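Glucoamylase (Thermoanaerobacterium thermosaccharolyticum, PDB 1LF6) catalyses the release of beta-D-glucose from the non-reducing ends of alpha-1,4-linked glucans, as a bacterial glucoamylase of glycoside hydrolase family 15. Local coordinates at residues T53-G57 against A58-V62; Y63-T66 against I67-D71; T31-S34 against A35-G39. One frame throughout, in Å; residues are numbered along the deposited sequence.

The three contacts lie close together in the N-terminal beta domain. Interaction 1 is a buried hairpin of strands 51-55 and 58-63. Interaction 2 is the next connection of the same antiparallel sheet, partly buried, leading from strand 58-63 to strand 70-80; a probable hydrogen bond, Val62 O to Asp71 N at 2.9 Å, joins them. Interaction 3 is a buried loop that leads into strand 39-42. Backbone pairing dominates interaction 1, whereas interaction 2 mixes hydroxyl and carboxylate groups with an aromatic ring, and interaction 3 centres on a lysine, with a serine turn and waters. That lysine, Lys37, forms a salt bridge to Glu61, while Gln38 OE1 probably accepts from Gly57 N of the hairpin turn.

Interaction 1 (T53-G57 against A58-V62)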
loop_
_atom_site.group_PDB
_atom_site.type_symbol
_atom_site.label_atom_id
_atom_site.label_comp_id
_atom_site.label_asym_id
_atom_site.label_seq_id
_atom_site.Cartn_x
_atom_site.Cartn_y
_atom_site.Cartn_z
ATOM N N THR A 53 0.922 5.546 -9.504
ATOM C CA THR A 53 0.631 4.117 -9.450
ATOM C C THR A 53 0.182 3.711 -10.844
ATOM O O THR A 53 -0.326 4.539 -11.597
ATOM C CB THR A 53 -0.503 3.782 -8.442
ATOM O OG1 THR A 53 -1.721 4.430 -8.841
ATOM C CG2 THR A 53 -0.127 4.244 -7.052
ATOM N N LEU A 54 0.389 2.444 -11.189
ATOM C CA LEU A 54 0.005 1.925 -12.496
ATOM C C LEU A 54 -0.976 0.768 -12.320
ATOM O O LEU A 54 -0.846 -0.033 -11.393
ATOM C CB LEU A 54 1.243 1.422 -13.256
ATOM C CG LEU A 54 2.414 2.391 -13.425
ATOM C CD1 LEU A 54 3.576 1.680 -14.115
ATOM C CD2 LEU A 54 1.969 3.600 -14.230
ATOM N N ALA A 55 -1.950 0.680 -13.218
ATOM C CA ALA A 55 -2.949 -0.381 -13.170
ATOM C C ALA A 55 -3.599 -0.526 -14.543
ATOM O O ALA A 55 -3.863 0.469 -15.221
ATOM C CB ALA A 55 -4.013 -0.061 -12.113
ATOM N N ASN A 56 -3.831 -1.769 -14.953
ATOM C CA ASN A 56 -4.463 -2.053 -16.233
ATOM C C ASN A 56 -3.792 -1.355 -17.414
ATOM O O ASN A 56 -4.466 -0.856 -18.315
ATOM C CB ASN A 56 -5.945 -1.669 -16.159
ATOM C CG ASN A 56 -6.710 -2.513 -15.153
ATOM O OD1 ASN A 56 -7.634 -2.038 -14.495
ATOM N ND2 ASN A 56 -6.329 -3.777 -15.037
ATOM N N GLY A 57 -2.463 -1.317 -17.391
ATOM C CA GLY A 57 -1.714 -0.709 -18.475
ATOM C C GLY A 57 -1.697 0.801 -18.524
ATOM O O GLY A 57 -1.261 1.388 -19.514
ATOM N N ALA A 58 -2.152 1.449 -17.461
ATOM C CA ALA A 58 -2.168 2.902 -17.460
ATOM C C ALA A 58 -1.963 3.508 -16.085
ATOM O O ALA A 58 -2.169 2.863 -15.055
ATOM C CB ALA A 58 -3.480 3.405 -18.055
ATOM N N ILE A 59 -1.539 4.760 -16.088
ATOM C CA ILE A 59 -1.330 5.491 -14.859
ATOM C C ILE A 59 -2.676 5.560 -14.143
ATOM O O ILE A 59 -3.688 5.921 -14.746
ATOM C CB ILE A 59 -0.837 6.920 -15.165
ATOM C CG1 ILE A 59 0.618 6.866 -15.636
ATOM C CG2 ILE A 59 -1.021 7.820 -13.953
ATOM C CD1 ILE A 59 1.132 8.170 -16.223
ATOM N N SER A 60 -2.699 5.176 -12.871
ATOM C CA SER A 60 -3.930 5.243 -12.100
ATOM C C SER A 60 -3.805 6.442 -11.156
ATOM O O SER A 60 -3.530 7.555 -11.609
ATOM C CB SER A 60 -4.159 3.932 -11.330
ATOM O OG SER A 60 -2.979 3.468 -10.696
ATOM N N GLU A 61 -3.987 6.236 -9.858
ATOM C CA GLU A 61 -3.884 7.349 -8.916
ATOM C C GLU A 61 -2.509 8.019 -8.898
ATOM O O GLU A 61 -1.473 7.355 -9.000
ATOM C CB GLU A 61 -4.206 6.897 -7.487
ATOM C CG GLU A 61 -5.658 6.544 -7.215
ATOM C CD GLU A 61 -5.985 5.095 -7.522
ATOM O OE1 GLU A 61 -5.052 4.320 -7.792
ATOM O OE2 GLU A 61 -7.181 4.734 -7.481
ATOM N N VAL A 62 -2.515 9.346 -8.776
ATOM C CA VAL A 62 -1.290 10.133 -8.698
ATOM C C VAL A 62 -1.472 11.024 -7.481
ATOM O O VAL A 62 -2.527 11.640 -7.305
ATOM C CB VAL A 62 -1.068 11.009 -9.959
ATOM C CG1 VAL A 62 0.269 11.730 -9.853
ATOM C CG2 VAL A 62 -1.096 10.147 -11.214
#
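Ala55 and Ala58 close a tight, buried beta hairpin between strands 51-55 and 58-63 of the antiparallel sheet in the N-terminal domain. They form a hydrogen-bonded pair: Ala55 N reaches Ala58 O at 2.9 Å in a nearly straight bond, and Ala58 N returns to Ala55 O at 3.0 Å. Between them Asn56 and Gly57 both take positive phi, which asparagine tolerates well and glycine readily. A small methyl suits Ala58, which packs on Lys122 and on helix 89-92, and Ala55, whose CB lies beside Ser60 and Lys37. On the other face of the sheet Leu54 and Ile59 form the non-hydrogen-bonded pair; their side chains cross obliquely, Leu54 CD2 lying 3.8 Å from Ile59 CG1, and both rest on Ile124. Further along comes a beta bulge, with Ser60 and Glu61 opposite Thr53. Thr53 O takes a straight bond from Ser60 N at 2.8 Å, while Thr53 N makes a weak one to Glu61 O. Here Thr53 OG1, placed between its backbone N and carbonyl carbon (chi1 62°), meets Ser60 OG at 2.4 Å, too short for its detail to be trusted. Glu61 OE1 forms a salt bridge with Lys37 NZ, and Glu61 OE2 accepts from Ala33 N. Two residues in a type I' turn, Asn-Gly at its corners, are the hallmark of the classic two-residue beta hairpin.

Interaction 2 (Y63-T66 against I67-D71); sequences YYPT and IDTAD
Tyr63 lays one face of its ring over the methyl of Ala70, a CH-pi contact that accompanies their pairing as antiparallel, non-hydrogen-bonded neighbours. Ala70 CB stands 4.0 Å from the Tyr63 ring centroid, 29° off the normal, and this short methyl also packs against Trp32. With CG beside its backbone N (chi1 -58°), the tyrosine sends its OH onward to His338. Ile67 O approaches the ring obliquely, 3.3 Å from Tyr63 CD1. The next residue, Tyr64, leads the other way: its ring stacks on Phe250, Pro65 beyond a cis peptide sets CB against one face, and Asp71 OD1 lies in the ring plane at its edge, the carboxylate turned 56° from that plane. At the turn from Thr66 to Thr69, of type I, Thr69 N bonds Thr66 O at 3.1 Å. Thr66 and Asp68 run side by side, pointing the same way, and Thr66 OG1 donates to Asp68 OD1 at 2.7 Å, nearly along the carboxylate's C-O direction. Thr69 comes at a slant to Thr66, its OG1 2.4 Å from Thr66 OG1, a separation too short to trust in detail. Tyr64 N closes the loop with a bond of 3.0 Å to Thr69 O. Asp71 OD2 accepts from Lys160 N, while Asp71 OD1 lies 2.5 Å from Tyr64 O; two oxygens this near suggest that the acid is probably protonated, whereas Asp68 OD1 acts as acceptor for Thr66 OG1.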
loop_
_atom_site.group_PDB
_atom_site.type_symbol
_atom_site.label_atom_id
_atom_site.label_comp_id
_atom_site.label_asym_id
_atom_site.label_seq_id
_atom_site.Cartn_x
_atom_site.Cartn_y
_atom_site.Cartn_z
ATOM N N TYR A 63 -0.445 11.098 -6.646
ATOM C CA TYR A 63 -0.514 11.869 -5.408
ATOM C C TYR A 63 0.371 13.108 -5.354
ATOM O O TYR A 63 1.494 13.105 -5.860
ATOM C CB TYR A 63 -0.155 10.952 -4.235
ATOM C CG TYR A 63 -1.053 9.739 -4.115
ATOM C CD1 TYR A 63 -2.009 9.652 -3.101
ATOM C CD2 TYR A 63 -0.965 8.690 -5.028
ATOM C CE1 TYR A 63 -2.857 8.548 -3.003
ATOM C CE2 TYR A 63 -1.809 7.583 -4.941
ATOM C CZ TYR A 63 -2.752 7.518 -3.927
ATOM O OH TYR A 63 -3.586 6.420 -3.839
ATOM N N TYR A 64 -0.153 14.149 -4.709
ATOM C CA TYR A 64 0.531 15.425 -4.522
ATOM C C TYR A 64 -0.332 16.333 -3.653
ATOM O O TYR A 64 -1.550 16.388 -3.824
ATOM C CB TYR A 64 0.801 16.118 -5.870
ATOM C CG TYR A 64 1.023 17.617 -5.748
ATOM C CD1 TYR A 64 -0.058 18.501 -5.719
ATOM C CD2 TYR A 64 2.307 18.148 -5.612
ATOM C CE1 TYR A 64 0.131 19.870 -5.558
ATOM C CE2 TYR A 64 2.508 19.524 -5.450
ATOM C CZ TYR A 64 1.413 20.376 -5.424
ATOM O OH TYR A 64 1.593 21.733 -5.267
ATOM N N PRO A 65 0.287 17.068 -2.714
ATOM C CA PRO A 65 1.721 17.109 -2.413
ATOM C C PRO A 65 2.101 16.159 -1.280
ATOM O O PRO A 65 3.249 16.139 -0.834
ATOM C CB PRO A 65 1.931 18.559 -2.028
ATOM C CG PRO A 65 0.697 18.834 -1.226
ATOM C CD PRO A 65 -0.409 18.187 -2.049
ATOM N N THR A 66 1.125 15.390 -0.808
ATOM C CA THR A 66 1.357 14.434 0.267
ATOM C C THR A 66 0.931 13.057 -0.217
ATOM O O THR A 66 0.096 12.938 -1.116
ATOM C CB THR A 66 0.550 14.779 1.527
ATOM O OG1 THR A 66 -0.842 14.776 1.206
ATOM C CG2 THR A 66 0.950 16.151 2.069
ATOM N N ILE A 67 1.486 12.020 0.395
ATOM C CA ILE A 67 1.184 10.657 -0.011
ATOM C C ILE A 67 -0.259 10.207 0.255
ATOM O O ILE A 67 -0.653 9.127 -0.167
ATOM C CB ILE A 67 2.192 9.673 0.638
ATOM C CG1 ILE A 67 2.273 8.391 -0.187
ATOM C CG2 ILE A 67 1.802 9.399 2.090
ATOM C CD1 ILE A 67 3.423 7.496 0.226
ATOM N N ASP A 68 -1.050 11.030 0.941
ATOM C CA ASP A 68 -2.445 10.676 1.201
ATOM C C ASP A 68 -3.388 11.620 0.457
ATOM O O ASP A 68 -4.587 11.676 0.738
ATOM C CB ASP A 68 -2.746 10.687 2.708
ATOM C CG ASP A 68 -2.872 12.087 3.280
ATOM O OD1 ASP A 68 -2.277 13.029 2.716
ATOM O OD2 ASP A 68 -3.562 12.242 4.314
ATOM N N THR A 69 -2.837 12.355 -0.505
ATOM C CA THR A 69 -3.634 13.280 -1.306
ATOM C C THR A 69 -3.621 12.857 -2.776
ATOM O O THR A 69 -2.729 13.239 -3.542
ATOM C CB THR A 69 -3.105 14.727 -1.191
ATOM O OG1 THR A 69 -2.973 15.072 0.191
ATOM C CG2 THR A 69 -4.081 15.711 -1.845
ATOM N N ALA A 70 -4.598 12.040 -3.156
ATOM C CA ALA A 70 -4.716 11.582 -4.531
ATOM C C ALA A 70 -5.404 12.705 -5.296
ATOM O O ALA A 70 -6.351 13.313 -4.801
ATOM C CB ALA A 70 -5.542 10.309 -4.595
ATOM N N ASP A 71 -4.921 12.982 -6.499
ATOM C CA ASP A 71 -5.474 14.057 -7.311
ATOM C C ASP A 71 -5.904 13.569 -8.678
ATOM O O ASP A 71 -6.586 14.280 -9.413
ATOM C CB ASP A 71 -4.427 15.152 -7.495
ATOM C CG ASP A 71 -3.970 15.745 -6.188
ATOM O OD1 ASP A 71 -2.759 15.675 -5.895
ATOM O OD2 ASP A 71 -4.821 16.285 -5.452
#

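Interaction 3 (T31-S34 against A35-G39)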
loop_
_atom_site.group_PDB
_atom_site.type_symbol
_atom_site.label_atom_id
_atom_site.label_comp_id
_atom_site.label_asym_id
_atom_site.label_seq_id
_atom_site.Cartn_x
_atom_site.Cartn_y
_atom_site.Cartn_z
ATOM N N THR A 31 -15.543 6.593 -9.680
ATOM C CA THR A 31 -14.993 5.588 -8.804
ATOM C C THR A 31 -13.489 5.632 -8.886
ATOM O O THR A 31 -12.964 6.072 -9.938
ATOM C CB THR A 31 -15.562 4.208 -9.219
ATOM O OG1 THR A 31 -15.481 3.251 -8.189
ATOM C CG2 THR A 31 -15.104 3.710 -10.551
ATOM N N TRP A 32 -12.784 5.038 -7.963
ATOM C CA TRP A 32 -11.310 5.006 -8.117
ATOM C C TRP A 32 -10.934 3.840 -8.999
ATOM O O TRP A 32 -11.740 2.995 -9.368
ATOM C CB TRP A 32 -10.663 4.953 -6.743
ATOM C CG TRP A 32 -10.862 6.223 -5.943
ATOM C CD1 TRP A 32 -11.828 6.362 -4.973
ATOM C CD2 TRP A 32 -10.233 7.483 -6.098
ATOM N NE1 TRP A 32 -11.782 7.637 -4.475
ATOM C CE2 TRP A 32 -10.810 8.348 -5.138
ATOM C CE3 TRP A 32 -9.202 7.959 -6.915
ATOM C CZ2 TRP A 32 -10.409 9.670 -5.004
ATOM C CZ3 TRP A 32 -8.799 9.268 -6.769
ATOM C CH2 TRP A 32 -9.404 10.106 -5.822
ATOM N N ALA A 33 -9.644 3.754 -9.290
ATOM C CA ALA A 33 -9.097 2.669 -10.099
ATOM C C ALA A 33 -8.875 1.380 -9.309
ATOM O O ALA A 33 -8.860 1.377 -8.079
ATOM C CB ALA A 33 -7.777 3.115 -10.739
ATOM N N SER A 34 -8.700 0.282 -10.038
ATOM C CA SER A 34 -8.457 -1.015 -9.429
ATOM C C SER A 34 -7.264 -0.901 -8.481
ATOM O O SER A 34 -6.258 -0.259 -8.807
ATOM C CB SER A 34 -8.155 -2.054 -10.508
ATOM O OG SER A 34 -7.732 -3.274 -9.933
ATOM N N ALA A 35 -7.379 -1.530 -7.315
ATOM C CA ALA A 35 -6.321 -1.494 -6.312
ATOM C C ALA A 35 -5.141 -2.415 -6.633
ATOM O O ALA A 35 -4.106 -2.357 -5.965
ATOM C CB ALA A 35 -6.894 -1.833 -4.937
ATOM N N GLN A 36 -5.299 -3.274 -7.637
ATOM C CA GLN A 36 -4.219 -4.169 -8.056
ATOM C C GLN A 36 -3.296 -3.309 -8.919
ATOM O O GLN A 36 -3.672 -2.867 -10.009
ATOM C CB GLN A 36 -4.784 -5.355 -8.856
ATOM C CG GLN A 36 -3.792 -6.051 -9.782
ATOM C CD GLN A 36 -2.617 -6.719 -9.063
ATOM O OE1 GLN A 36 -1.704 -7.224 -9.716
ATOM N NE2 GLN A 36 -2.634 -6.726 -7.726
ATOM N N LYS A 37 -2.089 -3.064 -8.420
ATOM C CA LYS A 37 -1.152 -2.215 -9.131
ATOM C C LYS A 37 -0.005 -2.935 -9.817
ATOM O O LYS A 37 0.580 -3.867 -9.269
ATOM C CB LYS A 37 -0.582 -1.159 -8.172
ATOM C CG LYS A 37 -1.637 -0.337 -7.450
ATOM C CD LYS A 37 -2.556 0.380 -8.424
ATOM C CE LYS A 37 -3.538 1.274 -7.688
ATOM N NZ LYS A 37 -4.524 1.913 -8.614
ATOM N N GLN A 38 0.312 -2.477 -11.024
ATOM C CA GLN A 38 1.412 -3.030 -11.811
ATOM C C GLN A 38 2.698 -2.385 -11.329
ATOM O O GLN A 38 3.788 -2.920 -11.531
ATOM C CB GLN A 38 1.222 -2.708 -13.295
ATOM C CG GLN A 38 0.167 -3.536 -13.993
ATOM C CD GLN A 38 -0.070 -3.057 -15.406
ATOM O OE1 GLN A 38 -0.531 -1.938 -15.618
ATOM N NE2 GLN A 38 0.251 -3.897 -16.383
ATOM N N GLY A 39 2.559 -1.227 -10.693
ATOM C CA GLY A 39 3.724 -0.528 -10.186
ATOM C C GLY A 39 3.377 0.727 -9.415
ATOM O O GLY A 39 2.263 1.246 -9.518
HETATM O O HOH W 1 -6.627 1.946 -6.056
HETATM O O HOH W 2 -5.428 -3.663 -12.134
#
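Lys37 reaches back along the loop to Ser34, placing NZ 2.8 Å from Ser34 O, tilted 25° from the carbonyl plane. The chain bends at CB-CG (chi2 -58°) and then runs extended, which lets Lys37 CE pass 3.3 Å from Ser34 O on the way. The ammonium has further partners: the salt bridge to Glu61, a weak bond to Ser60 OG, and a weak one to a water that can donate to Ala33 O. In the same bend Ser34 OG, anti to its own N (chi1 172°), accepts a weak 3.3 Å bond from Gln36 N, the link of an ST turn. A second water donates to Ser34 OG and to Gln36 O, at 2.9 Å from the latter. Farther out, Ser34 OG is bonded to Asp647, and Gln36 OE1 and Lys37 O to Asn629, residues of the family 15 catalytic region, which is consistent with the loop lying at the interface with that region. A methionine in place of Lys37 would probably leave the Glu61 carboxylate without its positive mate and Ser34 O without its donor. The buried ammonium is thus gripped mainly by Ser34 O and Glu61 OE1, which probably balances its charge, with Ser60 OG and the water as weaker partners.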